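Local coordinates for regulatory protein PcrH (Pseudomonas aeruginosa, PDB 2XCB), which acts as a type III secretion chaperone that binds the chaperone-binding region of the minor translocator protein PopD, probably holding it ready for export, at residues L18-Y22 with A52-L56; A37-Q42 with G57-R62. All coordinates share one frame; numbering follows the deposited sequence.

Contact 1 of 2, residues L18-Y22 with A52-L56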
ATOM      1  N   LEU A  18       2.136  -7.181  -3.851  1.00 28.29           N
ATOM      2  CA  LEU A  18       0.638  -7.199  -3.787  1.00 27.64           C
ATOM      3  C   LEU A  18       0.051  -7.923  -2.584  1.00 26.62           C
ATOM      4  O   LEU A  18      -0.858  -7.434  -1.931  1.00 25.94           O
ATOM      5  CB  LEU A  18       0.030  -7.760  -5.065  1.00 28.76           C
ATOM      6  CG  LEU A  18       0.366  -6.882  -6.251  1.00 30.52           C
ATOM      7  CD1 LEU A  18       0.041  -7.563  -7.537  1.00 33.96           C
ATOM      8  CD2 LEU A  18      -0.329  -5.553  -6.128  1.00 29.91           C
ATOM      9  N   GLU A  19       0.596  -9.088  -2.257  1.00 28.21           N
ATOM     10  CA  GLU A  19       0.167  -9.842  -1.101  1.00 28.89           C
ATOM     11  C   GLU A  19       0.352  -9.070   0.194  1.00 29.44           C
ATOM     12  O   GLU A  19      -0.529  -9.055   1.069  1.00 29.73           O
ATOM     13  CB  GLU A  19       0.901 -11.173  -1.042  1.00 29.75           C
ATOM     14  CG  GLU A  19       0.195 -12.238  -0.202  1.00 35.28           C
ATOM     15  CD  GLU A  19      -1.367 -12.250  -0.350  1.00 37.37           C
ATOM     16  OE1 GLU A  19      -1.856 -12.353  -1.511  1.00 32.86           O
ATOM     17  OE2 GLU A  19      -2.054 -12.133   0.727  1.00 39.70           O
ATOM     18  N   GLN A  20       1.484  -8.399   0.330  1.00 28.35           N
ATOM     19  CA  GLN A  20       1.686  -7.571   1.514  1.00 27.11           C
ATOM     20  C   GLN A  20       0.788  -6.340   1.546  1.00 24.98           C
ATOM     21  O   GLN A  20       0.331  -5.882   2.628  1.00 24.22           O
ATOM     22  CB  GLN A  20       3.170  -7.180   1.637  1.00 29.11           C
ATOM     23  CG  GLN A  20       4.085  -8.377   1.909  1.00 33.92           C
ATOM     24  CD  GLN A  20       5.570  -8.009   1.737  1.00 42.07           C
ATOM     25  OE1 GLN A  20       5.987  -6.938   2.157  1.00 45.81           O
ATOM     26  NE2 GLN A  20       6.356  -8.889   1.099  1.00 44.12           N
ATOM     27  N   LEU A  21       0.485  -5.817   0.373  1.00 23.38           N
ATOM     28  CA  LEU A  21      -0.431  -4.692   0.303  1.00 23.47           C
ATOM     29  C   LEU A  21      -1.876  -5.121   0.613  1.00 23.61           C
ATOM     30  O   LEU A  21      -2.620  -4.382   1.261  1.00 22.89           O
ATOM     31  CB  LEU A  21      -0.353  -4.177  -1.099  1.00 25.11           C
ATOM     32  CG  LEU A  21      -0.284  -2.707  -1.395  1.00 29.94           C
ATOM     33  CD1 LEU A  21       0.405  -1.971  -0.234  1.00 28.56           C
ATOM     34  CD2 LEU A  21       0.456  -2.539  -2.728  1.00 28.04           C
ATOM     35  N   TYR A  22      -2.267  -6.316   0.153  1.00 22.70           N
ATOM     36  CA  TYR A  22      -3.547  -6.867   0.569  1.00 22.13           C
ATOM     37  C   TYR A  22      -3.619  -7.059   2.061  1.00 24.66           C
ATOM     38  O   TYR A  22      -4.618  -6.665   2.687  1.00 25.24           O
ATOM     39  CB  TYR A  22      -3.918  -8.128  -0.225  1.00 21.58           C
ATOM     40  CG  TYR A  22      -5.168  -8.824   0.347  1.00 22.24           C
ATOM     41  CD1 TYR A  22      -6.432  -8.364   0.029  1.00 21.89           C
ATOM     42  CD2 TYR A  22      -5.061  -9.873   1.289  1.00 23.21           C
ATOM     43  CE1 TYR A  22      -7.573  -8.970   0.541  1.00 21.32           C
ATOM     44  CE2 TYR A  22      -6.237 -10.478   1.844  1.00 22.82           C
ATOM     45  CZ  TYR A  22      -7.444 -10.006   1.481  1.00 25.29           C
ATOM     46  OH  TYR A  22      -8.561 -10.584   1.980  1.00 26.59           O
ATOM     47  N   ALA A  52     -10.741 -11.559  -7.040  1.00 22.07           N
ATOM     48  CA  ALA A  52     -12.005 -11.293  -6.314  1.00 21.57           C
ATOM     49  C   ALA A  52     -11.801 -10.790  -4.857  1.00 20.54           C
ATOM     50  O   ALA A  52     -12.612 -10.028  -4.355  1.00 20.11           O
ATOM     51  CB  ALA A  52     -12.952 -12.546  -6.354  1.00 20.88           C
ATOM     52  N   ARG A  53     -10.766 -11.247  -4.155  1.00 19.73           N
ATOM     53  CA  ARG A  53     -10.537 -10.733  -2.802  1.00 21.41           C
ATOM     54  C   ARG A  53     -10.498  -9.211  -2.734  1.00 19.50           C
ATOM     55  O   ARG A  53     -11.011  -8.584  -1.745  1.00 21.16           O
ATOM     56  CB  ARG A  53      -9.265 -11.287  -2.141  1.00 21.48           C
ATOM     57  CG  ARG A  53      -9.064 -12.810  -2.182  1.00 26.01           C
ATOM     58  CD  ARG A  53      -7.577 -13.290  -1.714  1.00 26.58           C
ATOM     59  NE  ARG A  53      -6.568 -12.718  -2.608  1.00 28.47           N
ATOM     60  CZ  ARG A  53      -5.292 -12.499  -2.304  1.00 32.03           C
ATOM     61  NH1 ARG A  53      -4.798 -12.840  -1.105  1.00 31.67           N
ATOM     62  NH2 ARG A  53      -4.510 -11.960  -3.224  1.00 30.71           N
ATOM     63  N   TYR A  54      -9.901  -8.597  -3.739  1.00 18.16           N
ATOM     64  CA  TYR A  54      -9.742  -7.124  -3.702  1.00 17.51           C
ATOM     65  C   TYR A  54     -11.111  -6.436  -3.828  1.00 17.80           C
ATOM     66  O   TYR A  54     -11.336  -5.352  -3.296  1.00 18.21           O
ATOM     67  CB  TYR A  54      -8.830  -6.606  -4.842  1.00 17.45           C
ATOM     68  CG  TYR A  54      -7.451  -7.227  -4.853  1.00 17.86           C
ATOM     69  CD1 TYR A  54      -6.969  -7.875  -3.718  1.00 20.49           C
ATOM     70  CD2 TYR A  54      -6.622  -7.159  -5.985  1.00 19.01           C
ATOM     71  CE1 TYR A  54      -5.660  -8.496  -3.718  1.00 23.26           C
ATOM     72  CE2 TYR A  54      -5.293  -7.789  -5.989  1.00 19.98           C
ATOM     73  CZ  TYR A  54      -4.859  -8.414  -4.841  1.00 23.83           C
ATOM     74  OH  TYR A  54      -3.612  -9.003  -4.833  1.00 25.04           O
ATOM     75  N   PHE A  55     -12.024  -7.067  -4.556  1.00 19.14           N
ATOM     76  CA  PHE A  55     -13.350  -6.417  -4.824  1.00 18.46           C
ATOM     77  C   PHE A  55     -14.296  -6.602  -3.645  1.00 19.22           C
ATOM     78  O   PHE A  55     -15.157  -5.734  -3.360  1.00 19.55           O
ATOM     79  CB  PHE A  55     -13.935  -6.933  -6.141  1.00 18.62           C
ATOM     80  CG  PHE A  55     -13.084  -6.512  -7.335  1.00 19.23           C
ATOM     81  CD1 PHE A  55     -13.221  -5.234  -7.894  1.00 18.07           C
ATOM     82  CD2 PHE A  55     -12.100  -7.334  -7.816  1.00 15.86           C
ATOM     83  CE1 PHE A  55     -12.354  -4.793  -8.958  1.00 17.38           C
ATOM     84  CE2 PHE A  55     -11.244  -6.895  -8.885  1.00 19.46           C
ATOM     85  CZ  PHE A  55     -11.369  -5.665  -9.437  1.00 17.88           C
ATOM     86  N   LEU A  56     -14.141  -7.755  -2.995  1.00 17.54           N
ATOM     87  CA  LEU A  56     -14.763  -8.091  -1.682  1.00 17.37           C
ATOM     88  C   LEU A  56     -14.298  -7.079  -0.692  1.00 17.68           C
ATOM     89  O   LEU A  56     -15.096  -6.479   0.025  1.00 18.09           O
ATOM     90  CB  LEU A  56     -14.398  -9.544  -1.215  1.00 17.23           C
ATOM     91  CG  LEU A  56     -15.270  -9.924   0.022  1.00 19.36           C
ATOM     92  CD1 LEU A  56     -16.776  -9.855  -0.337  1.00 18.48           C
ATOM     93  CD2 LEU A  56     -14.886 -11.277   0.583  1.00 20.19           C
TER
HETATM   94  O   HOH W   1     -11.130 -10.347   0.753  1.00 32.13           O
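Glu19 OE1 is gripped by two nitrogens of Arg53: NH1 at 3.0 Å and NH2 at 3.2 Å from that one oxygen. Both donors use its syn lone pair, and the oxygen lies in the guanidinium plane, while Glu19 OE2 adds only a weak bond to NH1. Carboxylate and guanidinium are nearly coplanar, 30° apart, and Asp51 forms a second salt bridge with Arg53 that should steady the charge further. The segment axes come no closer than 12.0 Å, and Arg53 and Glu19 reach toward each other to bridge that distance. On its way Arg53 passes over one face of the Tyr22 ring, a cation-pi contact with CZ 4.6 Å from the ring centroid. Tyr22 reaches across because its CG stands anti to the backbone N (chi1 172°). Its CD1 meets CD1 of Tyr54 at 3.8 Å, at the edge of the Tyr54 ring, the two rings being oblique. A water donates to both Tyr22 OH and the backbone O of Arg53, and the same hydroxyl bonds the backbone of the bound peptide. Large aromatic side chains suit this wide gap. The helices run at 23°, in the tetratricopeptide-like helical-repeat fold of such chaperones, and Tyr22 and Arg53 line the bound peptide.

Contact 2 of 2, residues A37-Q42 with G57-R62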
ATOM      1  N   ALA A  37      -8.608   1.679   4.376  1.00 24.86           N
ATOM      2  CA  ALA A  37      -8.733   0.351   3.785  1.00 23.15           C
ATOM      3  C   ALA A  37      -9.352   0.491   2.381  1.00 21.61           C
ATOM      4  O   ALA A  37      -8.899  -0.116   1.413  1.00 18.39           O
ATOM      5  CB  ALA A  37      -9.549  -0.538   4.672  1.00 22.05           C
ATOM      6  N   GLN A  38     -10.365   1.332   2.264  1.00 21.28           N
ATOM      7  CA  GLN A  38     -10.968   1.520   0.925  1.00 21.18           C
ATOM      8  C   GLN A  38      -9.933   1.938  -0.133  1.00 21.49           C
ATOM      9  O   GLN A  38      -9.979   1.510  -1.284  1.00 19.67           O
ATOM     10  CB  GLN A  38     -12.032   2.607   0.967  1.00 20.78           C
ATOM     11  CG  GLN A  38     -12.832   2.648  -0.361  1.00 20.29           C
ATOM     12  CD  GLN A  38     -13.835   3.783  -0.411  1.00 26.41           C
ATOM     13  OE1 GLN A  38     -14.614   3.907  -1.373  1.00 26.52           O
ATOM     14  NE2 GLN A  38     -13.756   4.668   0.563  1.00 23.01           N
ATOM     15  N   LYS A  39      -9.078   2.872   0.238  1.00 21.18           N
ATOM     16  CA  LYS A  39      -8.067   3.364  -0.668  1.00 22.40           C
ATOM     17  C   LYS A  39      -7.064   2.285  -1.027  1.00 21.24           C
ATOM     18  O   LYS A  39      -6.635   2.191  -2.164  1.00 22.21           O
ATOM     19  CB  LYS A  39      -7.309   4.565  -0.025  1.00 23.33           C
ATOM     20  CG  LYS A  39      -8.207   5.787   0.158  1.00 24.88           C
ATOM     21  CD  LYS A  39      -7.642   6.820   1.017  1.00 27.69           C
ATOM     22  CE  LYS A  39      -8.503   8.092   0.783  1.00 35.68           C
ATOM     23  NZ  LYS A  39      -8.133   9.089   1.814  1.00 39.66           N
ATOM     24  N   ILE A  40      -6.621   1.512  -0.062  1.00 21.39           N
ATOM     25  CA  ILE A  40      -5.739   0.393  -0.405  1.00 21.43           C
ATOM     26  C   ILE A  40      -6.418  -0.626  -1.372  1.00 23.03           C
ATOM     27  O   ILE A  40      -5.850  -1.042  -2.404  1.00 21.15           O
ATOM     28  CB  ILE A  40      -5.260  -0.243   0.902  1.00 22.68           C
ATOM     29  CG1 ILE A  40      -4.457   0.825   1.662  1.00 23.61           C
ATOM     30  CG2 ILE A  40      -4.466  -1.543   0.631  1.00 20.88           C
ATOM     31  CD1 ILE A  40      -3.057   1.047   1.039  1.00 30.97           C
ATOM     32  N   PHE A  41      -7.705  -0.953  -1.100  1.00 22.47           N
ATOM     33  CA  PHE A  41      -8.372  -1.918  -1.977  1.00 19.83           C
ATOM     34  C   PHE A  41      -8.650  -1.343  -3.364  1.00 20.83           C
ATOM     35  O   PHE A  41      -8.544  -2.086  -4.347  1.00 19.53           O
ATOM     36  CB  PHE A  41      -9.664  -2.482  -1.328  1.00 18.29           C
ATOM     37  CG  PHE A  41      -9.393  -3.355  -0.173  1.00 18.68           C
ATOM     38  CD1 PHE A  41      -8.626  -4.479  -0.312  1.00 23.02           C
ATOM     39  CD2 PHE A  41      -9.947  -3.066   1.069  1.00 21.45           C
ATOM     40  CE1 PHE A  41      -8.381  -5.305   0.812  1.00 24.02           C
ATOM     41  CE2 PHE A  41      -9.723  -3.862   2.130  1.00 24.21           C
ATOM     42  CZ  PHE A  41      -8.931  -4.946   2.024  1.00 22.25           C
ATOM     43  N   GLN A  42      -9.000  -0.056  -3.423  1.00 19.97           N
ATOM     44  CA  GLN A  42      -9.208   0.594  -4.658  1.00 21.68           C
ATOM     45  C   GLN A  42      -7.897   0.522  -5.434  1.00 22.10           C
ATOM     46  O   GLN A  42      -7.912   0.237  -6.636  1.00 20.21           O
ATOM     47  CB  GLN A  42      -9.691   2.031  -4.409  1.00 23.26           C
ATOM     48  CG  GLN A  42      -9.635   2.997  -5.577  1.00 33.25           C
ATOM     49  CD  GLN A  42     -10.748   2.827  -6.608  1.00 42.30           C
ATOM     50  OE1 GLN A  42     -11.840   2.365  -6.301  1.00 47.72           O
ATOM     51  NE2 GLN A  42     -10.466   3.222  -7.838  1.00 44.85           N
ATOM     52  N   GLY A  57     -12.978  -6.874  -0.614  1.00 18.26           N
ATOM     53  CA  GLY A  57     -12.415  -5.840   0.310  1.00 17.40           C
ATOM     54  C   GLY A  57     -12.954  -4.404   0.054  1.00 17.76           C
ATOM     55  O   GLY A  57     -13.450  -3.711   0.994  1.00 16.90           O
ATOM     56  N   LEU A  58     -12.922  -3.999  -1.208  1.00 16.90           N
ATOM     57  CA  LEU A  58     -13.388  -2.651  -1.577  1.00 16.65           C
ATOM     58  C   LEU A  58     -14.874  -2.578  -1.187  1.00 17.79           C
ATOM     59  O   LEU A  58     -15.352  -1.575  -0.574  1.00 18.39           O
ATOM     60  CB  LEU A  58     -13.163  -2.460  -3.085  1.00 17.22           C
ATOM     61  CG  LEU A  58     -13.612  -1.127  -3.729  1.00 14.41           C
ATOM     62  CD1 LEU A  58     -12.992   0.028  -2.972  1.00 18.63           C
ATOM     63  CD2 LEU A  58     -13.409  -0.961  -5.289  1.00 14.68           C
ATOM     64  N   GLY A  59     -15.663  -3.558  -1.659  1.00 16.46           N
ATOM     65  CA  GLY A  59     -17.140  -3.603  -1.263  1.00 16.85           C
ATOM     66  C   GLY A  59     -17.400  -3.495   0.212  1.00 17.22           C
ATOM     67  O   GLY A  59     -18.204  -2.702   0.613  1.00 18.55           O
ATOM     68  N   ALA A  60     -16.681  -4.275   1.038  1.00 16.57           N
ATOM     69  CA  ALA A  60     -16.901  -4.315   2.448  1.00 17.86           C
ATOM     70  C   ALA A  60     -16.610  -2.931   3.070  1.00 19.75           C
ATOM     71  O   ALA A  60     -17.337  -2.465   3.982  1.00 18.90           O
ATOM     72  CB  ALA A  60     -16.001  -5.394   3.030  1.00 17.52           C
ATOM     73  N   CYS A  61     -15.554  -2.247   2.570  1.00 19.22           N
ATOM     74  CA  CYS A  61     -15.217  -0.918   3.074  1.00 20.10           C
ATOM     75  C   CYS A  61     -16.279   0.100   2.808  1.00 19.74           C
ATOM     76  O   CYS A  61     -16.630   0.848   3.693  1.00 19.44           O
ATOM     77  CB  CYS A  61     -13.887  -0.391   2.470  1.00 19.84           C
ATOM     78  SG  CYS A  61     -12.533  -1.283   3.033  1.00 23.79           S
ATOM     79  N   ARG A  62     -16.790   0.097   1.589  1.00 19.12           N
ATOM     80  CA  ARG A  62     -17.830   1.012   1.200  1.00 20.30           C
ATOM     81  C   ARG A  62     -19.167   0.738   1.961  1.00 20.70           C
ATOM     82  O   ARG A  62     -19.862   1.660   2.421  1.00 21.73           O
ATOM     83  CB  ARG A  62     -18.027   0.892  -0.296  1.00 19.60           C
ATOM     84  CG  ARG A  62     -16.879   1.560  -1.066  1.00 21.04           C
ATOM     85  CD  ARG A  62     -16.885   1.154  -2.512  1.00 22.87           C
ATOM     86  NE  ARG A  62     -15.954   1.986  -3.272  1.00 22.83           N
ATOM     87  CZ  ARG A  62     -15.857   2.038  -4.602  1.00 22.90           C
ATOM     88  NH1 ARG A  62     -16.576   1.241  -5.415  1.00 18.95           N
ATOM     89  NH2 ARG A  62     -14.909   2.828  -5.126  1.00 21.10           N
TER
HETATM   90  O   HOH W   2     -12.315   3.955  -4.278  1.00 40.21           O
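The Phe41 ring lies flat against the backbone of Gly57, whose CA sits over the ring centre, 3.7 Å from the centroid, in a CH-pi contact. At the edge of the same ring is Cys61 SG, a sulfur-aromatic contact with CD2 at 3.7 Å. With no side chain on Gly57, the ring can lie directly on its CA and carbonyl carbon. The Arg62 guanidinium is also used on two sides: Leu58 CD1 lies over one face toward the rim, and Gln38 approaches the edge. Arg62 NE donates to Gln38 OE1 at 3.0 Å with an N-H...O angle of 162°, the donor somewhat tilted from the carbonyl plane, and the amide stands almost perpendicular to the guanidinium. Gln38 gets there by an extended chain, CG anti to the backbone N (chi1 -170°), and its aliphatic part packs through CG on Leu58 CD1. Farther along, a water donates to Gln42 OE1 at 2.6 Å and accepts from Arg62 NH2, linking two groups that make no direct bond. On the side toward helix 15-30, Ala37 CB touches Cys61 SG at 3.5 Å. The helices run antiparallel at 154° with axes 8.5 Å apart. Helix 15-30 packs here through Tyr29 against Cys61 and Gln28 against Ala37, while helix 68-81 flanks helix 52-64, touching Leu58 and Arg62 and taking a bond from Arg62 NH1 to the backbone O of Gln70.

Overall arrangement
Contacts 1 and 2 share helix 52-64, whose 52-56 part faces 18-22 in contact 1 and whose 57-62 part faces 37-42 in contact 2. Their centres are about 9 Å apart, and they join directly where Tyr22 CD1 packs on Phe41 CE1 at 3.7 Å and the backbone O of Tyr54 lies 3.9 Å from Phe41 CB. The three helices thus form one continuous unit, with Tyr22, Tyr54 and Phe41 meeting where the two contacts join. Both border the bound peptide: Glu19, Tyr22 and Arg53 touch it from contact 1, and Phe41 and Ala60 from contact 2. Both also reach the second subunit, through Gln20 and Leu21 in one and Lys39 and Gln42 in the other.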